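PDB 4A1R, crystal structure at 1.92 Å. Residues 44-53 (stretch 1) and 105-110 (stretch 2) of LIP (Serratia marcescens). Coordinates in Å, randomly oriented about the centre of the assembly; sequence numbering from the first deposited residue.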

ATOM      1  N   PHE A  44       3.758   5.172  11.040  1.00 35.10           N
ATOM      2  CA  PHE A  44       2.681   4.498  10.276  1.00 27.74           C
ATOM      3  C   PHE A  44       2.254   3.168  10.894  1.00 28.82           C
ATOM      4  O   PHE A  44       1.064   2.862  10.981  1.00 25.96           O
ATOM      5  CB  PHE A  44       3.141   4.288   8.822  1.00 26.78           C
ATOM      6  CG  PHE A  44       2.169   3.510   7.964  1.00 26.07           C
ATOM      7  CD1 PHE A  44       1.020   4.121   7.455  1.00 24.20           C
ATOM      8  CD2 PHE A  44       2.423   2.181   7.625  1.00 27.04           C
ATOM      9  CE1 PHE A  44       0.143   3.418   6.649  1.00 23.43           C
ATOM     10  CE2 PHE A  44       1.539   1.476   6.826  1.00 27.93           C
ATOM     11  CZ  PHE A  44       0.401   2.094   6.334  1.00 25.62           C
ATOM     12  N   MET A  45       3.231   2.366  11.306  1.00 25.22           N
ATOM     13  CA  MET A  45       2.952   1.060  11.872  1.00 26.82           C
ATOM     14  C   MET A  45       2.458   1.184  13.309  1.00 26.81           C
ATOM     15  O   MET A  45       1.823   0.274  13.827  1.00 24.53           O
ATOM     16  CB  MET A  45       4.188   0.145  11.787  1.00 29.71           C
ATOM     17  CG  MET A  45       4.525  -0.256  10.352  1.00 29.14           C
ATOM     18  SD  MET A  45       3.142  -0.960   9.418  1.00 31.06           S
ATOM     19  CE  MET A  45       2.990  -2.558  10.212  1.00 28.20           C
ATOM     20  N   ASP A  46       2.712   2.327  13.919  1.00 29.56           N
ATOM     21  CA  ASP A  46       2.331   2.556  15.323  1.00 32.79           C
ATOM     22  C   ASP A  46       1.006   3.331  15.478  1.00 34.89           C
ATOM     23  O   ASP A  46       0.324   3.224  16.491  1.00 31.35           O
ATOM     24  CB  ASP A  46       3.456   3.300  16.040  1.00 34.15           C
ATOM     25  CG  ASP A  46       3.235   3.383  17.545  1.00 48.27           C
ATOM     26  OD1 ASP A  46       3.002   2.323  18.181  1.00 41.45           O
ATOM     27  OD2 ASP A  46       3.266   4.514  18.076  1.00 40.65           O
ATOM     28  N   ALA A  47       0.651   4.121  14.479  1.00 28.14           N
ATOM     29  CA  ALA A  47      -0.544   4.976  14.587  1.00 36.33           C
ATOM     30  C   ALA A  47      -1.836   4.149  14.744  1.00 31.03           C
ATOM     31  O   ALA A  47      -1.920   3.000  14.247  1.00 27.24           O
ATOM     32  CB  ALA A  47      -0.635   5.891  13.381  1.00 26.80           C
ATOM     33  N   ASP A  48      -2.848   4.690  15.435  1.00 28.20           N
ATOM     34  CA  ASP A  48      -4.117   3.947  15.449  1.00 28.94           C
ATOM     35  C   ASP A  48      -4.952   4.143  14.196  1.00 28.34           C
ATOM     36  O   ASP A  48      -4.717   5.103  13.453  1.00 26.39           O
ATOM     37  CB  ASP A  48      -4.911   4.021  16.774  1.00 42.54           C
ATOM     38  CG  ASP A  48      -5.319   5.411  17.169  1.00 49.23           C
ATOM     39  OD1 ASP A  48      -5.457   6.314  16.318  1.00 46.50           O
ATOM     40  OD2 ASP A  48      -5.532   5.590  18.386  1.00 57.37           O
ATOM     41  N   PHE A  49      -5.879   3.227  13.930  1.00 26.17           N
ATOM     42  CA  PHE A  49      -6.709   3.302  12.732  1.00 23.61           C
ATOM     43  C   PHE A  49      -7.375   4.654  12.534  1.00 33.50           C
ATOM     44  O   PHE A  49      -7.289   5.231  11.442  1.00 26.27           O
ATOM     45  CB  PHE A  49      -7.771   2.219  12.718  1.00 21.99           C
ATOM     46  CG  PHE A  49      -8.572   2.176  11.443  1.00 21.72           C
ATOM     47  CD1 PHE A  49      -8.072   1.509  10.305  1.00 20.32           C
ATOM     48  CD2 PHE A  49      -9.817   2.803  11.354  1.00 25.14           C
ATOM     49  CE1 PHE A  49      -8.816   1.459   9.125  1.00 25.86           C
ATOM     50  CE2 PHE A  49     -10.567   2.750  10.181  1.00 23.30           C
ATOM     51  CZ  PHE A  49     -10.065   2.077   9.059  1.00 27.26           C
ATOM     52  N   PHE A  50      -8.028   5.162  13.581  1.00 27.88           N
ATOM     53  CA  PHE A  50      -8.755   6.434  13.428  1.00 29.24           C
ATOM     54  C   PHE A  50      -7.880   7.599  12.985  1.00 28.17           C
ATOM     55  O   PHE A  50      -8.250   8.335  12.057  1.00 35.71           O
ATOM     56  CB  PHE A  50      -9.487   6.838  14.703  1.00 28.54           C
ATOM     57  CG  PHE A  50     -10.305   8.101  14.529  1.00 36.30           C
ATOM     58  CD1 PHE A  50     -11.551   8.055  13.913  1.00 33.25           C
ATOM     59  CD2 PHE A  50      -9.799   9.322  14.919  1.00 34.12           C
ATOM     60  CE1 PHE A  50     -12.296   9.212  13.731  1.00 34.43           C
ATOM     61  CE2 PHE A  50     -10.542  10.491  14.734  1.00 34.91           C
ATOM     62  CZ  PHE A  50     -11.786  10.426  14.147  1.00 35.77           C
ATOM     63  N   SER A  51      -6.731   7.757  13.646  1.00 28.29           N
ATOM     64  CA  SER A  51      -5.756   8.816  13.339  1.00 34.94           C
ATOM     65  C   SER A  51      -5.340   8.839  11.879  1.00 32.96           C
ATOM     66  O   SER A  51      -5.371   9.877  11.237  1.00 33.69           O
ATOM     67  CB  SER A  51      -4.509   8.650  14.203  1.00 35.29           C
ATOM     68  OG  SER A  51      -4.834   8.880  15.555  1.00 49.66           O
ATOM     69  N   LEU A  52      -4.945   7.678  11.371  1.00 30.55           N
ATOM     70  CA  LEU A  52      -4.587   7.516   9.978  1.00 25.79           C
ATOM     71  C   LEU A  52      -5.758   7.826   9.056  1.00 30.54           C
ATOM     72  O   LEU A  52      -5.579   8.509   8.036  1.00 32.69           O
ATOM     73  CB  LEU A  52      -4.101   6.074   9.736  1.00 24.33           C
ATOM     74  CG  LEU A  52      -2.718   5.678  10.229  1.00 28.49           C
ATOM     75  CD1 LEU A  52      -2.460   4.188   9.984  1.00 23.98           C
ATOM     76  CD2 LEU A  52      -1.636   6.530   9.555  1.00 30.15           C
ATOM     77  N   GLN A  53      -6.949   7.326   9.399  1.00 25.69           N
ATOM     78  CA  GLN A  53      -8.122   7.536   8.554  1.00 25.36           C
ATOM     79  C   GLN A  53      -8.545   9.010   8.506  1.00 31.64           C
ATOM     80  O   GLN A  53      -8.851   9.543   7.438  1.00 33.76           O
ATOM     81  CB  GLN A  53      -9.298   6.704   9.045  1.00 23.23           C
ATOM     82  CG  GLN A  53     -10.552   6.814   8.182  1.00 23.50           C
ATOM     83  CD  GLN A  53     -11.724   6.107   8.833  1.00 22.92           C
ATOM     84  OE1 GLN A  53     -12.117   6.457   9.950  1.00 26.11           O
ATOM     85  NE2 GLN A  53     -12.303   5.148   8.140  1.00 26.93           N
ATOM     86  N   THR A 105      -5.486  -7.907   8.979  1.00 26.18           N
ATOM     87  CA  THR A 105      -4.263  -7.172   8.648  1.00 25.91           C
ATOM     88  C   THR A 105      -4.699  -6.007   7.751  1.00 27.24           C
ATOM     89  O   THR A 105      -4.743  -6.125   6.518  1.00 25.24           O
ATOM     90  CB  THR A 105      -3.203  -8.093   7.966  1.00 27.49           C
ATOM     91  OG1 THR A 105      -2.972  -9.240   8.803  1.00 27.27           O
ATOM     92  CG2 THR A 105      -1.861  -7.339   7.761  1.00 27.22           C
ATOM     93  N   TRP A 106      -5.070  -4.899   8.395  1.00 28.33           N
ATOM     94  CA  TRP A 106      -5.614  -3.739   7.673  1.00 25.28           C
ATOM     95  C   TRP A 106      -4.545  -2.774   7.239  1.00 21.62           C
ATOM     96  O   TRP A 106      -4.832  -1.795   6.533  1.00 19.54           O
ATOM     97  CB  TRP A 106      -6.672  -3.010   8.522  1.00 25.23           C
ATOM     98  CG  TRP A 106      -6.251  -2.596   9.915  1.00 23.28           C
ATOM     99  CD1 TRP A 106      -6.537  -3.277  11.105  1.00 25.91           C
ATOM    100  CD2 TRP A 106      -5.527  -1.380  10.341  1.00 24.69           C
ATOM    101  NE1 TRP A 106      -6.054  -2.600  12.180  1.00 21.99           N
ATOM    102  CE2 TRP A 106      -5.427  -1.462  11.799  1.00 26.12           C
ATOM    103  CE3 TRP A 106      -4.987  -0.260   9.683  1.00 19.37           C
ATOM    104  CZ2 TRP A 106      -4.798  -0.473  12.551  1.00 23.21           C
ATOM    105  CZ3 TRP A 106      -4.342   0.720  10.455  1.00 20.51           C
ATOM    106  CH2 TRP A 106      -4.240   0.614  11.851  1.00 22.88           C
ATOM    107  N   ARG A 107      -3.316  -2.993   7.698  1.00 21.11           N
ATOM    108  CA  ARG A 107      -2.152  -2.163   7.255  1.00 20.73           C
ATOM    109  C   ARG A 107      -0.930  -3.032   6.941  1.00 28.92           C
ATOM    110  O   ARG A 107      -0.622  -4.002   7.685  1.00 22.17           O
ATOM    111  CB  ARG A 107      -1.833  -1.138   8.340  1.00 22.79           C
ATOM    112  CG  ARG A 107      -0.383  -0.836   8.644  1.00 33.73           C
ATOM    113  CD  ARG A 107      -0.251   0.027   9.909  1.00 31.28           C
ATOM    114  NE  ARG A 107      -0.635  -0.677  11.141  1.00 26.35           N
ATOM    115  CZ  ARG A 107      -0.878  -0.087  12.310  1.00 26.40           C
ATOM    116  NH1 ARG A 107      -0.751   1.238  12.451  1.00 25.02           N
ATOM    117  NH2 ARG A 107      -1.248  -0.829  13.352  1.00 27.90           N
ATOM    118  N   ILE A 108      -0.240  -2.705   5.842  1.00 28.76           N
ATOM    119  CA  ILE A 108       1.077  -3.301   5.568  1.00 30.93           C
ATOM    120  C   ILE A 108       2.053  -2.207   5.124  1.00 30.71           C
ATOM    121  O   ILE A 108       1.651  -1.174   4.569  1.00 23.94           O
ATOM    122  CB  ILE A 108       1.048  -4.455   4.525  1.00 27.40           C
ATOM    123  CG1 ILE A 108       0.660  -3.950   3.114  1.00 24.08           C
ATOM    124  CG2 ILE A 108       0.248  -5.677   5.002  1.00 26.42           C
ATOM    125  CD1 ILE A 108       0.615  -5.012   2.027  1.00 30.62           C
ATOM    126  N   SER A 109       3.328  -2.428   5.411  1.00 29.36           N
ATOM    127  CA  SER A 109       4.422  -1.559   4.971  1.00 27.33           C
ATOM    128  C   SER A 109       5.339  -2.357   4.059  1.00 37.37           C
ATOM    129  O   SER A 109       5.784  -3.452   4.418  1.00 39.85           O
ATOM    130  CB  SER A 109       5.217  -1.090   6.171  1.00 37.17           C
ATOM    131  OG  SER A 109       6.192  -0.143   5.762  1.00 48.37           O
ATOM    132  N   LEU A 110       5.617  -1.824   2.877  1.00 30.15           N
ATOM    133  CA  LEU A 110       6.532  -2.470   1.950  1.00 29.90           C
ATOM    134  C   LEU A 110       7.803  -1.628   1.801  1.00 30.77           C
ATOM    135  O   LEU A 110       7.730  -0.477   1.346  1.00 28.74           O
ATOM    136  CB  LEU A 110       5.865  -2.635   0.591  1.00 30.14           C
ATOM    137  CG  LEU A 110       4.524  -3.363   0.549  1.00 33.20           C
ATOM    138  CD1 LEU A 110       3.900  -3.094  -0.813  1.00 34.78           C
ATOM    139  CD2 LEU A 110       4.635  -4.867   0.827  1.00 30.50           C
TER
HETATM  140  O   HOH W   1      -1.266   0.414  15.733  1.00 49.72           O

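A helix-to-helix turn and the start of a strand meet here in a small contact of 440 Å², both sides summed, in which one arginine donates hydrogen bonds to two carbonyls around the turn and a neighbouring tryptophan packs against the helix that follows. Stretch 1 contains the last residues of one helix (44-46), a break at Ala47 and Asp48, and the opening of a second helix from Phe49. Stretch 2 enters through Thr105 and Trp106 and becomes a strand at Arg107. The backbones stay well apart: the nearest CA pairs are Met45 with Ser109 at 7.5 Å and Phe49 with Trp106 at 8.7 Å, so side chains span the gap.

Arg107 gives up the most surface, 115 Å². Its CA-to-CB bond points toward stretch 1, and the long side chain carries the guanidinium to the end of the first helix, where carbonyls no longer find amide partners in a next turn. NH1 of Arg107 donates to O of Phe44 at 2.8 Å and to O of Ala47, also at 2.8 Å. Both acceptors lie near the guanidinium plane, where its N-H bonds point. The carbonyl of Met45 sits instead over the guanidinium face; its O is 3.1 Å from Arg107 NH1, but the angle is too poor for a hydrogen bond. Water 1 extends the network: its O accepts from Arg107 NH2 at 2.7 Å and lies 3.1 Å from Ala47 O, one of the acceptors it can donate to, so it may link the guanidinium to that carbonyl a second time.

The aliphatic part of the same arginine is used as well. Its CD lies over the face of the buried Phe44 ring, 4.2 Å from the ring centroid and 24° off the normal, a CH-pi contact, while SD of Met45 comes within 3.6 Å of Arg107 CD. Met45, m at all three chi angles, also brings SD to 3.9 Å from Ser109 CB. At the edge of the Phe44 ring, CE2 approaches the backbone O of Ile108 at 3.5 Å; Ile108 itself points its CB away.

Trp106 forms the second, more apolar half. Phe49 turns the edge of its ring to the tryptophan face, with planes at 90° and the centroid of the Phe49 ring 5.2 Å from that of the six-membered ring of Trp106; the closest atoms, Phe49 CD1 and Trp106 CE3, are 3.6 Å apart. This arrangement sets weakly positive ring hydrogens against pi electrons, and Phe49 CB adds a CH-pi contact over the same six-membered ring, 4.2 Å from its centroid. Leu52, about one helical turn after Phe49, reaches the tryptophan edge with CD1 at 4.0 Å from Trp106 CZ3.

The second helix is secured at its start by Asp48, the N-cap: its OD1 accepts from Ser51 N at 3.3 Å and from Ser51 OG at 2.7 Å, occupying an amide that lacks a carbonyl partner in a preceding turn.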